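Local coordinates for ThiJ/PfpI family protein (PDB 3EWN), which is of unknown function but belongs to the DJ-1/PfpI family, whose members share the alpha/beta fold of class I glutamine amidotransferase domains, at residues A[25-30]-A[55-60]; A[29-34]-A[95-100]; A[35-40]-A[173-178]; A[118-123]-A[166-171]. All blocks are in the same frame, centred on the assembly; numbering follows the deposited sequence.

Interaction 1: residues A[25-30]-A[55-60]; sequences QIAMLV and YIVAKS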
loop_
_atom_site.group_PDB
_atom_site.type_symbol
_atom_site.label_atom_id
_atom_site.label_comp_id
_atom_site.label_asym_id
_atom_site.label_seq_id
_atom_site.Cartn_x
_atom_site.Cartn_y
_atom_site.Cartn_z
ATOM N N GLN A 25 -16.467 -10.782 -7.741
ATOM C CA GLN A 25 -15.457 -11.834 -7.687
ATOM C C GLN A 25 -14.222 -11.144 -8.243
ATOM O O GLN A 25 -14.171 -10.828 -9.429
ATOM C CB GLN A 25 -15.847 -13.005 -8.588
ATOM C CG GLN A 25 -17.159 -13.668 -8.205
ATOM C CD GLN A 25 -17.128 -14.244 -6.808
ATOM O OE1 GLN A 25 -16.203 -14.971 -6.446
ATOM N NE2 GLN A 25 -18.146 -13.927 -6.011
ATOM N N ILE A 26 -13.230 -10.924 -7.390
ATOM C CA ILE A 26 -12.024 -10.209 -7.783
ATOM C C ILE A 26 -10.765 -11.053 -7.656
ATOM O O ILE A 26 -10.416 -11.494 -6.560
ATOM C CB ILE A 26 -11.878 -8.933 -6.911
ATOM C CG1 ILE A 26 -13.112 -8.045 -7.102
ATOM C CG2 ILE A 26 -10.607 -8.182 -7.266
ATOM C CD1 ILE A 26 -13.258 -6.937 -6.071
ATOM N N ALA A 27 -10.083 -11.274 -8.777
ATOM C CA ALA A 27 -8.854 -12.060 -8.767
ATOM C C ALA A 27 -7.643 -11.150 -8.948
ATOM O O ALA A 27 -7.550 -10.414 -9.931
ATOM C CB ALA A 27 -8.888 -13.112 -9.876
HETATM N N MSE A 28 -6.716 -11.215 -7.996
HETATM C CA MSE A 28 -5.509 -10.402 -8.040
HETATM C C MSE A 28 -4.283 -11.303 -8.136
HETATM O O MSE A 28 -3.983 -12.064 -7.220
HETATM C CB MSE A 28 -5.436 -9.526 -6.787
HETATM C CG MSE A 28 -6.705 -8.687 -6.566
HETATM SE SE MSE A 28 -6.666 -7.519 -5.034
HETATM C CE MSE A 28 -5.772 -6.021 -5.809
ATOM N N LEU A 29 -3.588 -11.218 -9.263
ATOM C CA LEU A 29 -2.400 -12.022 -9.494
ATOM C C LEU A 29 -1.231 -11.554 -8.636
ATOM O O LEU A 29 -1.033 -10.357 -8.450
ATOM C CB LEU A 29 -1.995 -11.939 -10.970
ATOM C CG LEU A 29 -0.698 -12.641 -11.381
ATOM C CD1 LEU A 29 -0.908 -14.148 -11.400
ATOM C CD2 LEU A 29 -0.272 -12.150 -12.764
ATOM N N VAL A 30 -0.476 -12.507 -8.097
ATOM C CA VAL A 30 0.717 -12.186 -7.319
ATOM C C VAL A 30 1.803 -13.116 -7.834
ATOM O O VAL A 30 1.509 -14.207 -8.313
ATOM C CB VAL A 30 0.539 -12.390 -5.783
ATOM C CG1 VAL A 30 -0.500 -11.419 -5.254
ATOM C CG2 VAL A 30 0.170 -13.835 -5.464
ATOM N N TYR A 55 -9.585 -12.931 -4.462
ATOM C CA TYR A 55 -8.715 -14.093 -4.581
ATOM C C TYR A 55 -7.294 -13.635 -4.895
ATOM O O TYR A 55 -7.080 -12.885 -5.848
ATOM C CB TYR A 55 -9.213 -15.005 -5.704
ATOM C CG TYR A 55 -10.655 -15.430 -5.548
ATOM C CD1 TYR A 55 -10.998 -16.526 -4.762
ATOM C CD2 TYR A 55 -11.681 -14.711 -6.162
ATOM C CE1 TYR A 55 -12.334 -16.901 -4.587
ATOM C CE2 TYR A 55 -13.020 -15.076 -5.992
ATOM C CZ TYR A 55 -13.337 -16.171 -5.204
ATOM O OH TYR A 55 -14.653 -16.534 -5.027
ATOM N N ILE A 56 -6.333 -14.066 -4.080
ATOM C CA ILE A 56 -4.928 -13.729 -4.297
ATOM C C ILE A 56 -4.400 -14.943 -5.057
ATOM O O ILE A 56 -4.094 -15.975 -4.465
ATOM C CB ILE A 56 -4.194 -13.552 -2.953
ATOM C CG1 ILE A 56 -4.942 -12.526 -2.095
ATOM C CG2 ILE A 56 -2.763 -13.085 -3.186
ATOM C CD1 ILE A 56 -5.116 -11.153 -2.759
ATOM N N VAL A 57 -4.311 -14.804 -6.379
ATOM C CA VAL A 57 -3.916 -15.897 -7.260
ATOM C C VAL A 57 -2.456 -15.969 -7.675
ATOM O O VAL A 57 -1.862 -14.969 -8.071
ATOM C CB VAL A 57 -4.760 -15.858 -8.548
ATOM C CG1 VAL A 57 -4.550 -17.128 -9.352
ATOM C CG2 VAL A 57 -6.223 -15.672 -8.200
ATOM N N ALA A 58 -1.900 -17.174 -7.613
ATOM C CA ALA A 58 -0.512 -17.407 -8.001
ATOM C C ALA A 58 -0.371 -18.780 -8.645
ATOM O O ALA A 58 -1.304 -19.584 -8.622
ATOM C CB ALA A 58 0.394 -17.308 -6.782
ATOM N N LYS A 59 0.799 -19.046 -9.218
ATOM C CA LYS A 59 1.067 -20.326 -9.872
ATOM C C LYS A 59 0.880 -21.472 -8.876
ATOM O O LYS A 59 0.462 -22.572 -9.244
ATOM C CB LYS A 59 2.492 -20.329 -10.437
ATOM C CG LYS A 59 2.769 -21.399 -11.485
ATOM C CD LYS A 59 4.090 -21.129 -12.198
ATOM C CE LYS A 59 4.330 -22.134 -13.315
ATOM N NZ LYS A 59 5.569 -21.838 -14.086
ATOM N N SER A 60 1.197 -21.209 -7.612
ATOM C CA SER A 60 1.038 -22.199 -6.553
ATOM C C SER A 60 0.688 -21.456 -5.270
ATOM O O SER A 60 0.660 -20.224 -5.254
ATOM C CB SER A 60 2.325 -23.000 -6.361
ATOM O OG SER A 60 2.667 -23.705 -7.541
HETATM O O HOH W 1 2.490 -16.601 -9.567
#
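Tyr55 reaches back along Ile26 to Gln25 where two neighbouring parallel strands, 25-29 and 53-58, run side by side. Helix 36-46 joins them in sequence, giving a beta-alpha-beta crossover in the central sheet. The Tyr55 side chain can be followed outward along its partner strand. CB lies 3.8 Å from Ile26 O. CG stands anti to the carbonyl carbon (chi1 -55°), and from there the ring runs back toward Gln25. Ring atom CD2 comes within 3.5 Å of Ile26 O, but one bond further out CE2 has exchanged that oxygen for Gln25 OE1. CZ is close to OE1 as well, and at the tip OH donates to Gln25 OE1 over 2.6 Å. That acceptor sits at the ring edge, in the ring plane, although the Gln25 amide is itself turned 45° from the ring. Four backbone bonds make the parallel ladder: Tyr55 N gives to Ile26 O, Met28 N to Tyr55 O (2.7 Å and almost straight), Val57 N to Met28 O from above the carbonyl plane, and Val30 N to Val57 O. Side chains alternate between the faces. Ala27 CB touches Val57 CG2 at 4.1 Å on the Tyr55 side, where Leu29 and Val57 also meet helix 104-114. Met28 (selenomethionine) and Ile56 point to the other face; there Met28 packs on helix 36-46 and Ile56 on Leu70 of the second subunit. At the last of these bonds, Val30 CG2 rests on Ala58 CB, while Val30 CG1 presses on Ile56 CG2 at 3.5 Å, tighter than an ordinary van der Waals contact.

Interaction 2: residues A[29-34]-A[95-100]; sequences LVYPGM and DGTLAA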
loop_
_atom_site.group_PDB
_atom_site.type_symbol
_atom_site.label_atom_id
_atom_site.label_comp_id
_atom_site.label_asym_id
_atom_site.label_seq_id
_atom_site.Cartn_x
_atom_site.Cartn_y
_atom_site.Cartn_z
ATOM N N LEU A 29 -3.588 -11.218 -9.263
ATOM C CA LEU A 29 -2.400 -12.022 -9.494
ATOM C C LEU A 29 -1.231 -11.554 -8.636
ATOM O O LEU A 29 -1.033 -10.357 -8.450
ATOM C CB LEU A 29 -1.995 -11.939 -10.970
ATOM C CG LEU A 29 -0.698 -12.641 -11.381
ATOM C CD1 LEU A 29 -0.908 -14.148 -11.400
ATOM C CD2 LEU A 29 -0.272 -12.150 -12.764
ATOM N N VAL A 30 -0.476 -12.507 -8.097
ATOM C CA VAL A 30 0.717 -12.186 -7.319
ATOM C C VAL A 30 1.803 -13.116 -7.834
ATOM O O VAL A 30 1.509 -14.207 -8.313
ATOM C CB VAL A 30 0.539 -12.390 -5.783
ATOM C CG1 VAL A 30 -0.500 -11.419 -5.254
ATOM C CG2 VAL A 30 0.170 -13.835 -5.464
ATOM N N TYR A 31 3.053 -12.678 -7.751
ATOM C CA TYR A 31 4.171 -13.475 -8.233
ATOM C C TYR A 31 5.454 -13.005 -7.578
ATOM O O TYR A 31 5.521 -11.894 -7.052
ATOM C CB TYR A 31 4.274 -13.361 -9.761
ATOM C CG TYR A 31 4.259 -11.939 -10.288
ATOM C CD1 TYR A 31 5.413 -11.156 -10.282
ATOM C CD2 TYR A 31 3.085 -11.373 -10.779
ATOM C CE1 TYR A 31 5.397 -9.839 -10.756
ATOM C CE2 TYR A 31 3.057 -10.057 -11.251
ATOM C CZ TYR A 31 4.216 -9.300 -11.237
ATOM O OH TYR A 31 4.196 -8.010 -11.704
ATOM N N PRO A 32 6.493 -13.850 -7.588
ATOM C CA PRO A 32 7.763 -13.463 -6.972
ATOM C C PRO A 32 8.316 -12.187 -7.597
ATOM O O PRO A 32 8.285 -12.024 -8.813
ATOM C CB PRO A 32 8.662 -14.669 -7.246
ATOM C CG PRO A 32 7.688 -15.819 -7.297
ATOM C CD PRO A 32 6.552 -15.230 -8.101
ATOM N N GLY A 33 8.800 -11.274 -6.762
ATOM C CA GLY A 33 9.375 -10.052 -7.291
ATOM C C GLY A 33 8.420 -8.918 -7.606
ATOM O O GLY A 33 8.843 -7.877 -8.102
HETATM N N MSE A 34 7.135 -9.104 -7.335
HETATM C CA MSE A 34 6.179 -8.036 -7.598
HETATM C C MSE A 34 6.448 -6.885 -6.627
HETATM O O MSE A 34 7.060 -7.087 -5.580
HETATM C CB MSE A 34 4.756 -8.542 -7.387
HETATM C CG MSE A 34 4.439 -8.865 -5.934
HETATM SE SE MSE A 34 2.619 -9.379 -5.675
HETATM C CE MSE A 34 2.751 -9.993 -3.874
ATOM N N ASP A 95 12.077 -7.290 -12.751
ATOM C CA ASP A 95 12.469 -8.605 -13.251
ATOM C C ASP A 95 11.405 -9.659 -12.955
ATOM O O ASP A 95 11.195 -10.576 -13.750
ATOM C CB ASP A 95 13.812 -9.045 -12.655
ATOM C CG ASP A 95 14.997 -8.314 -13.277
ATOM O OD1 ASP A 95 14.846 -7.764 -14.387
ATOM O OD2 ASP A 95 16.083 -8.304 -12.662
ATOM N N GLY A 96 10.733 -9.524 -11.814
ATOM C CA GLY A 96 9.695 -10.476 -11.461
ATOM C C GLY A 96 8.511 -10.382 -12.405
ATOM O O GLY A 96 7.854 -11.382 -12.702
ATOM N N THR A 97 8.244 -9.169 -12.873
ATOM C CA THR A 97 7.145 -8.898 -13.791
ATOM C C THR A 97 7.464 -9.432 -15.187
ATOM O O THR A 97 6.588 -9.952 -15.881
ATOM C CB THR A 97 6.887 -7.388 -13.886
ATOM O OG1 THR A 97 6.601 -6.874 -12.579
ATOM C CG2 THR A 97 5.717 -7.100 -14.827
ATOM N N LEU A 98 8.720 -9.286 -15.601
ATOM C CA LEU A 98 9.146 -9.773 -16.906
ATOM C C LEU A 98 9.049 -11.294 -16.898
ATOM O O LEU A 98 8.652 -11.910 -17.889
ATOM C CB LEU A 98 10.585 -9.332 -17.190
ATOM C CG LEU A 98 10.795 -7.817 -17.290
ATOM C CD1 LEU A 98 12.285 -7.502 -17.321
ATOM C CD2 LEU A 98 10.102 -7.286 -18.548
ATOM N N ALA A 99 9.417 -11.899 -15.773
ATOM C CA ALA A 99 9.351 -13.349 -15.643
ATOM C C ALA A 99 7.897 -13.799 -15.733
ATOM O O ALA A 99 7.574 -14.754 -16.435
ATOM C CB ALA A 99 9.956 -13.793 -14.312
ATOM N N ALA A 100 7.014 -13.110 -15.021
ATOM C CA ALA A 100 5.599 -13.458 -15.052
ATOM C C ALA A 100 5.017 -13.281 -16.458
ATOM O O ALA A 100 4.221 -14.103 -16.913
ATOM C CB ALA A 100 4.824 -12.605 -14.052
HETATM O O HOH W 2 7.727 -13.602 -11.155
HETATM O O HOH W 3 10.838 -7.626 -9.793
#
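The ring of Tyr31 lies against the side of helix 95-100, with Ala100 CB over the centre of one face, 3.9 Å from the centroid: a clear CH-pi contact. The opposite face is covered by CB of Met34 from the same loop, set toward the rim, so the ring is clamped between loop and helix. At its far end Tyr31 OH has its stronger partner in the carbonyl of Pro91; across the contact it is hydrogen-bonded to Thr97 OG1, 2.8 Å away. Beside the ring, Gly33 and Gly96 bring the two backbones together with their CA atoms 4.2 Å apart, and Gly96 CA makes a C-H...O contact to Pro32 O. Two waters bridge the same place: one donates to both Pro32 O and Gly96 O, the other donates to Gly33 O and accepts from Gly96 N. The loop side is shaped by a type II beta turn from Tyr31 to Met34, closed by Met34 N to Tyr31 O at 3.2 Å, with Gly33 at the positive-phi corner. Further out, Ile129 of helix 126-132 touches Tyr31, Thr97 and Ala100 together. Pro32 leans on Val64 of strand 64-65, and Leu98 turns to helix 231-240. The turn links strand 25-29 to helix 36-46, and helix 95-100 flanks it.

Interaction 3: residues A[35-40]-A[173-178]; sequences TVMDLV and AGVTAG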
loop_
_atom_site.group_PDB
_atom_site.type_symbol
_atom_site.label_atom_id
_atom_site.label_comp_id
_atom_site.label_asym_id
_atom_site.label_seq_id
_atom_site.Cartn_x
_atom_site.Cartn_y
_atom_site.Cartn_z
ATOM N N THR A 35 6.012 -5.680 -6.984
ATOM C CA THR A 35 6.176 -4.527 -6.111
ATOM C C THR A 35 4.907 -4.611 -5.279
ATOM O O THR A 35 3.816 -4.419 -5.799
ATOM C CB THR A 35 6.210 -3.206 -6.915
ATOM O OG1 THR A 35 7.341 -3.219 -7.797
ATOM C CG2 THR A 35 6.323 -2.008 -5.977
ATOM N N VAL A 36 5.043 -4.899 -3.990
ATOM C CA VAL A 36 3.864 -5.084 -3.155
ATOM C C VAL A 36 2.874 -3.921 -3.097
ATOM O O VAL A 36 1.666 -4.151 -3.038
ATOM C CB VAL A 36 4.261 -5.540 -1.719
ATOM C CG1 VAL A 36 4.772 -4.372 -0.902
ATOM C CG2 VAL A 36 3.076 -6.214 -1.048
HETATM N N MSE A 37 3.356 -2.682 -3.134
HETATM C CA MSE A 37 2.440 -1.540 -3.099
HETATM C C MSE A 37 1.497 -1.599 -4.313
HETATM O O MSE A 37 0.359 -1.133 -4.256
HETATM C CB MSE A 37 3.233 -0.224 -3.100
HETATM C CG MSE A 37 2.383 1.047 -3.030
HETATM SE SE MSE A 37 1.145 1.180 -1.549
HETATM C CE MSE A 37 -0.099 2.365 -2.367
ATOM N N ASP A 38 1.978 -2.176 -5.411
ATOM C CA ASP A 38 1.170 -2.298 -6.626
ATOM C C ASP A 38 -0.082 -3.107 -6.348
ATOM O O ASP A 38 -1.139 -2.859 -6.926
ATOM C CB ASP A 38 1.966 -2.999 -7.731
ATOM C CG ASP A 38 3.036 -2.123 -8.320
ATOM O OD1 ASP A 38 3.370 -1.091 -7.698
ATOM O OD2 ASP A 38 3.549 -2.475 -9.405
ATOM N N LEU A 39 0.057 -4.089 -5.466
ATOM C CA LEU A 39 -1.044 -4.961 -5.090
ATOM C C LEU A 39 -1.909 -4.360 -3.987
ATOM O O LEU A 39 -3.134 -4.326 -4.095
ATOM C CB LEU A 39 -0.495 -6.306 -4.604
ATOM C CG LEU A 39 -1.479 -7.295 -3.973
ATOM C CD1 LEU A 39 -2.395 -7.860 -5.042
ATOM C CD2 LEU A 39 -0.711 -8.413 -3.293
ATOM N N VAL A 40 -1.259 -3.875 -2.933
ATOM C CA VAL A 40 -1.955 -3.327 -1.773
ATOM C C VAL A 40 -2.719 -2.016 -1.950
ATOM O O VAL A 40 -3.742 -1.811 -1.298
ATOM C CB VAL A 40 -0.977 -3.218 -0.581
ATOM C CG1 VAL A 40 -1.638 -2.522 0.597
ATOM C CG2 VAL A 40 -0.527 -4.622 -0.176
ATOM N N ALA A 173 -1.135 3.920 -13.596
ATOM C CA ALA A 173 0.280 4.130 -13.862
ATOM C C ALA A 173 1.166 3.523 -12.776
ATOM O O ALA A 173 0.768 2.589 -12.083
ATOM C CB ALA A 173 0.570 5.615 -14.012
ATOM N N GLY A 174 2.366 4.069 -12.626
ATOM C CA GLY A 174 3.299 3.551 -11.648
ATOM C C GLY A 174 2.856 3.480 -10.197
ATOM O O GLY A 174 2.093 4.312 -9.707
ATOM N N VAL A 175 3.362 2.451 -9.526
ATOM C CA VAL A 175 3.125 2.166 -8.111
ATOM C C VAL A 175 1.929 2.806 -7.394
ATOM O O VAL A 175 0.824 2.252 -7.399
ATOM C CB VAL A 175 4.411 2.477 -7.306
ATOM C CG1 VAL A 175 4.293 1.937 -5.893
ATOM C CG2 VAL A 175 5.625 1.866 -8.022
ATOM N N THR A 176 2.149 3.960 -6.770
ATOM C CA THR A 176 1.100 4.629 -6.005
ATOM C C THR A 176 -0.171 4.973 -6.768
ATOM O O THR A 176 -1.209 5.236 -6.159
ATOM C CB THR A 176 1.639 5.902 -5.320
ATOM O OG1 THR A 176 2.127 6.813 -6.309
ATOM C CG2 THR A 176 2.773 5.546 -4.363
ATOM N N ALA A 177 -0.105 4.968 -8.096
ATOM C CA ALA A 177 -1.285 5.257 -8.908
ATOM C C ALA A 177 -2.395 4.246 -8.601
ATOM O O ALA A 177 -3.574 4.495 -8.865
ATOM C CB ALA A 177 -0.921 5.201 -10.394
ATOM N N GLY A 178 -2.008 3.103 -8.046
ATOM C CA GLY A 178 -2.977 2.068 -7.716
ATOM C C GLY A 178 -4.097 2.542 -6.810
ATOM O O GLY A 178 -5.213 2.026 -6.873
HETATM O O HOH W 4 -0.737 0.946 -5.599
#
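Thr35 and the first turn of helix 36-46 pack on Val175, which stands at the second position of a type II' turn, Gly174 to Ala177, leading from strand 169-172 into helix 177-189 of the alpha/beta fold. Thr35 touches lightly, CG2 to Val175 CG2 at 4.4 Å; its OG1 is taken up by Asp67 and a bound glycerol. Val36 faces Val40 of the second subunit. Met37, a selenomethionine, makes the main apolar contact. Its CG is anti to the backbone N (chi1 -179°) and lies 3.6 Å from Val175 CG1, the two side chains crossing at about a right angle. A bend at chi2 then carries SE onward, CE ends near Thr176 CA, and Met37 also meets Met37 of the second subunit. One water donates to Met37 O and to Val175 O, 2.7 Å from each, tying helix start to turn without any direct hydrogen bond. Asp38 sets OD1 against Val175 CA at 3.3 Å and against both methyls, while OD2 takes a weak bond from Gly92 N. Asp38 also touches Cys124, just after strand 119-123, consistent with the acidic residue found beside the nucleophile-elbow cysteine in DJ-1/PfpI relatives. Beyond it, in the first turn of the helix, Val36 O accepts from Leu39 N and from Val40 N, the latter at 2.9 Å.

Interaction 4: residues A[118-123]-A[166-171]; sequences KYITSV and DRNRIT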
loop_
_atom_site.group_PDB
_atom_site.type_symbol
_atom_site.label_atom_id
_atom_site.label_comp_id
_atom_site.label_asym_id
_atom_site.label_seq_id
_atom_site.Cartn_x
_atom_site.Cartn_y
_atom_site.Cartn_z
ATOM N N LYS A 118 -15.342 -9.193 -16.383
ATOM C CA LYS A 118 -16.107 -7.978 -16.659
ATOM C C LYS A 118 -15.141 -6.805 -16.815
ATOM O O LYS A 118 -15.327 -5.934 -17.669
ATOM C CB LYS A 118 -17.093 -7.706 -15.518
ATOM C CG LYS A 118 -18.098 -6.607 -15.825
ATOM C CD LYS A 118 -19.117 -6.438 -14.700
ATOM C CE LYS A 118 -20.112 -5.327 -15.026
ATOM N NZ LYS A 118 -21.114 -5.111 -13.942
ATOM N N TYR A 119 -14.103 -6.794 -15.986
ATOM C CA TYR A 119 -13.088 -5.749 -16.033
ATOM C C TYR A 119 -11.708 -6.386 -16.051
ATOM O O TYR A 119 -11.445 -7.327 -15.306
ATOM C CB TYR A 119 -13.192 -4.838 -14.811
ATOM C CG TYR A 119 -14.486 -4.065 -14.709
ATOM C CD1 TYR A 119 -14.687 -2.895 -15.445
ATOM C CD2 TYR A 119 -15.511 -4.502 -13.873
ATOM C CE1 TYR A 119 -15.879 -2.180 -15.344
ATOM C CE2 TYR A 119 -16.705 -3.795 -13.763
ATOM C CZ TYR A 119 -16.880 -2.637 -14.501
ATOM O OH TYR A 119 -18.058 -1.937 -14.392
ATOM N N ILE A 120 -10.840 -5.868 -16.917
ATOM C CA ILE A 120 -9.464 -6.336 -17.045
ATOM C C ILE A 120 -8.639 -5.145 -16.578
ATOM O O ILE A 120 -8.677 -4.072 -17.183
ATOM C CB ILE A 120 -9.146 -6.690 -18.509
ATOM C CG1 ILE A 120 -9.985 -7.905 -18.920
ATOM C CG2 ILE A 120 -7.656 -6.957 -18.680
ATOM C CD1 ILE A 120 -9.832 -8.306 -20.374
ATOM N N THR A 121 -7.891 -5.333 -15.500
ATOM C CA THR A 121 -7.141 -4.228 -14.924
ATOM C C THR A 121 -5.716 -4.557 -14.516
ATOM O O THR A 121 -5.329 -5.718 -14.422
ATOM C CB THR A 121 -7.867 -3.706 -13.676
ATOM O OG1 THR A 121 -7.810 -4.709 -12.652
ATOM C CG2 THR A 121 -9.334 -3.411 -13.989
ATOM N N SER A 122 -4.947 -3.508 -14.256
ATOM C CA SER A 122 -3.566 -3.657 -13.823
ATOM C C SER A 122 -3.072 -2.315 -13.321
ATOM O O SER A 122 -3.696 -1.278 -13.554
ATOM C CB SER A 122 -2.670 -4.122 -14.979
ATOM O OG SER A 122 -2.502 -3.102 -15.956
ATOM N N VAL A 123 -1.958 -2.350 -12.607
ATOM C CA VAL A 123 -1.333 -1.145 -12.093
ATOM C C VAL A 123 0.160 -1.257 -12.384
ATOM O O VAL A 123 0.723 -2.352 -12.362
ATOM C CB VAL A 123 -1.561 -1.003 -10.561
ATOM C CG1 VAL A 123 -0.591 0.014 -9.964
ATOM C CG2 VAL A 123 -2.991 -0.572 -10.297
ATOM N N ASP A 166 -10.485 2.238 -21.165
ATOM C CA ASP A 166 -10.867 2.053 -22.557
ATOM C C ASP A 166 -11.794 0.847 -22.519
ATOM O O ASP A 166 -11.339 -0.290 -22.377
ATOM C CB ASP A 166 -9.640 1.757 -23.415
ATOM C CG ASP A 166 -9.983 1.559 -24.882
ATOM O OD1 ASP A 166 -11.185 1.560 -25.228
ATOM O OD2 ASP A 166 -9.047 1.396 -25.687
ATOM N N ARG A 167 -13.091 1.100 -22.643
ATOM C CA ARG A 167 -14.072 0.036 -22.581
ATOM C C ARG A 167 -13.924 -0.656 -21.223
ATOM O O ARG A 167 -13.996 0.007 -20.187
ATOM C CB ARG A 167 -13.870 -0.929 -23.754
ATOM C CG ARG A 167 -14.416 -0.362 -25.074
ATOM C CD ARG A 167 -13.791 -1.037 -26.285
ATOM N NE ARG A 167 -12.423 -0.574 -26.504
ATOM C CZ ARG A 167 -11.577 -1.127 -27.362
ATOM N NH1 ARG A 167 -10.352 -0.633 -27.493
ATOM N NH2 ARG A 167 -11.952 -2.181 -28.081
ATOM N N ASN A 168 -13.706 -1.966 -21.203
ATOM C CA ASN A 168 -13.579 -2.645 -19.921
ATOM C C ASN A 168 -12.133 -2.867 -19.477
ATOM O O ASN A 168 -11.862 -3.711 -18.626
ATOM C CB ASN A 168 -14.349 -3.967 -19.949
ATOM C CG ASN A 168 -13.629 -5.042 -20.720
ATOM O OD1 ASN A 168 -12.997 -4.774 -21.743
ATOM N ND2 ASN A 168 -13.731 -6.276 -20.240
ATOM N N ARG A 169 -11.213 -2.107 -20.061
ATOM C CA ARG A 169 -9.800 -2.178 -19.697
ATOM C C ARG A 169 -9.493 -0.928 -18.885
ATOM O O ARG A 169 -9.639 0.186 -19.383
ATOM C CB ARG A 169 -8.903 -2.180 -20.943
ATOM C CG ARG A 169 -8.467 -3.554 -21.434
ATOM C CD ARG A 169 -9.644 -4.410 -21.884
ATOM N NE ARG A 169 -9.178 -5.561 -22.652
ATOM C CZ ARG A 169 -9.969 -6.510 -23.141
ATOM N NH1 ARG A 169 -11.279 -6.453 -22.939
ATOM N NH2 ARG A 169 -9.453 -7.506 -23.848
ATOM N N ILE A 170 -9.078 -1.109 -17.636
ATOM C CA ILE A 170 -8.744 0.028 -16.787
ATOM C C ILE A 170 -7.356 -0.208 -16.207
ATOM O O ILE A 170 -7.121 -1.196 -15.509
ATOM C CB ILE A 170 -9.781 0.201 -15.657
ATOM C CG1 ILE A 170 -11.178 0.343 -16.274
ATOM C CG2 ILE A 170 -9.433 1.435 -14.820
ATOM C CD1 ILE A 170 -12.312 0.472 -15.280
ATOM N N THR A 171 -6.432 0.696 -16.514
ATOM C CA THR A 171 -5.063 0.560 -16.041
ATOM C C THR A 171 -4.570 1.785 -15.282
ATOM O O THR A 171 -4.944 2.918 -15.588
ATOM C CB THR A 171 -4.095 0.279 -17.222
ATOM O OG1 THR A 171 -4.287 1.262 -18.251
ATOM C CG2 THR A 171 -4.340 -1.106 -17.800
#
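Asn168 reaches across to Lys118 from a type II' turn, Asp166 to Arg169, that feeds into strand 169-172. At the start of that turn Asp166 is gripped side-on by Arg167, NE to OD1 at 2.8 Å and NH1 to OD2. Asn168 then uses both ends of its amide. ND2 donates to Lys118 O at 3.0 Å, coming from well above the carbonyl plane although the acceptor lies in the amide plane of Asn168. OD1 takes Arg169 NH1 at 2.7 Å, on a lone pair and in the guanidinium plane, which helps fix the rotation of both groups. Asn168 O accepts Ile120 N almost straight (176°). Here the parallel pairing proper begins, in the central sheet of this alpha/beta fold: strand 119-123 lies on one side of strand 169-172, and strand 163-166 runs antiparallel on the other. A bend at chi2 (63°) turns Arg169 CD aside; further out, the guanidinium has Ile120 CD1 3.3 Å above its plane, over its centre. NE goes on to Leu135 O, and Tyr139 makes a cation-pi contact with the same group. Ile170 N bonds to Ile120 O at 3.0 Å, and Ile170 O takes a weak bond from Ser122 N. On the opposite face from Arg169, Ile170 CD1 meets Tyr119 CD1 at 4.1 Å and Ile170 CB lies against Thr121 CG2; helix 177-189 covers this face through Met185 and Phe181. Thr171 returns to the Arg169 side: OG1 takes the amide of Thr142, and CG2 rests 3.3 Å from Ser122 OG.

Interactions 1 and 4 belong to one central sheet, their centres about 16 Å apart. Interactions 1 and 2 share Leu29 and Val30, where strand 25-29 gives way to the turn that leads into helix 36-46. That helix ties in interaction 3: Leu39 CD2 lies 3.6 Å from Val30 CG1. Interaction 4 meets interaction 3 through Val123, whose CG1 lies 3.6 Å from Ala173 O, with Asp38 OD2 4.1 Å from Val123 O, beside Cys124. Glycerol, probably from the crystallisation liquor, lies about 3 Å from the side chain of Thr35 in interaction 3, and glycerol is also about 6 Å from that of Thr97 in interaction 2; it may mark a pocket.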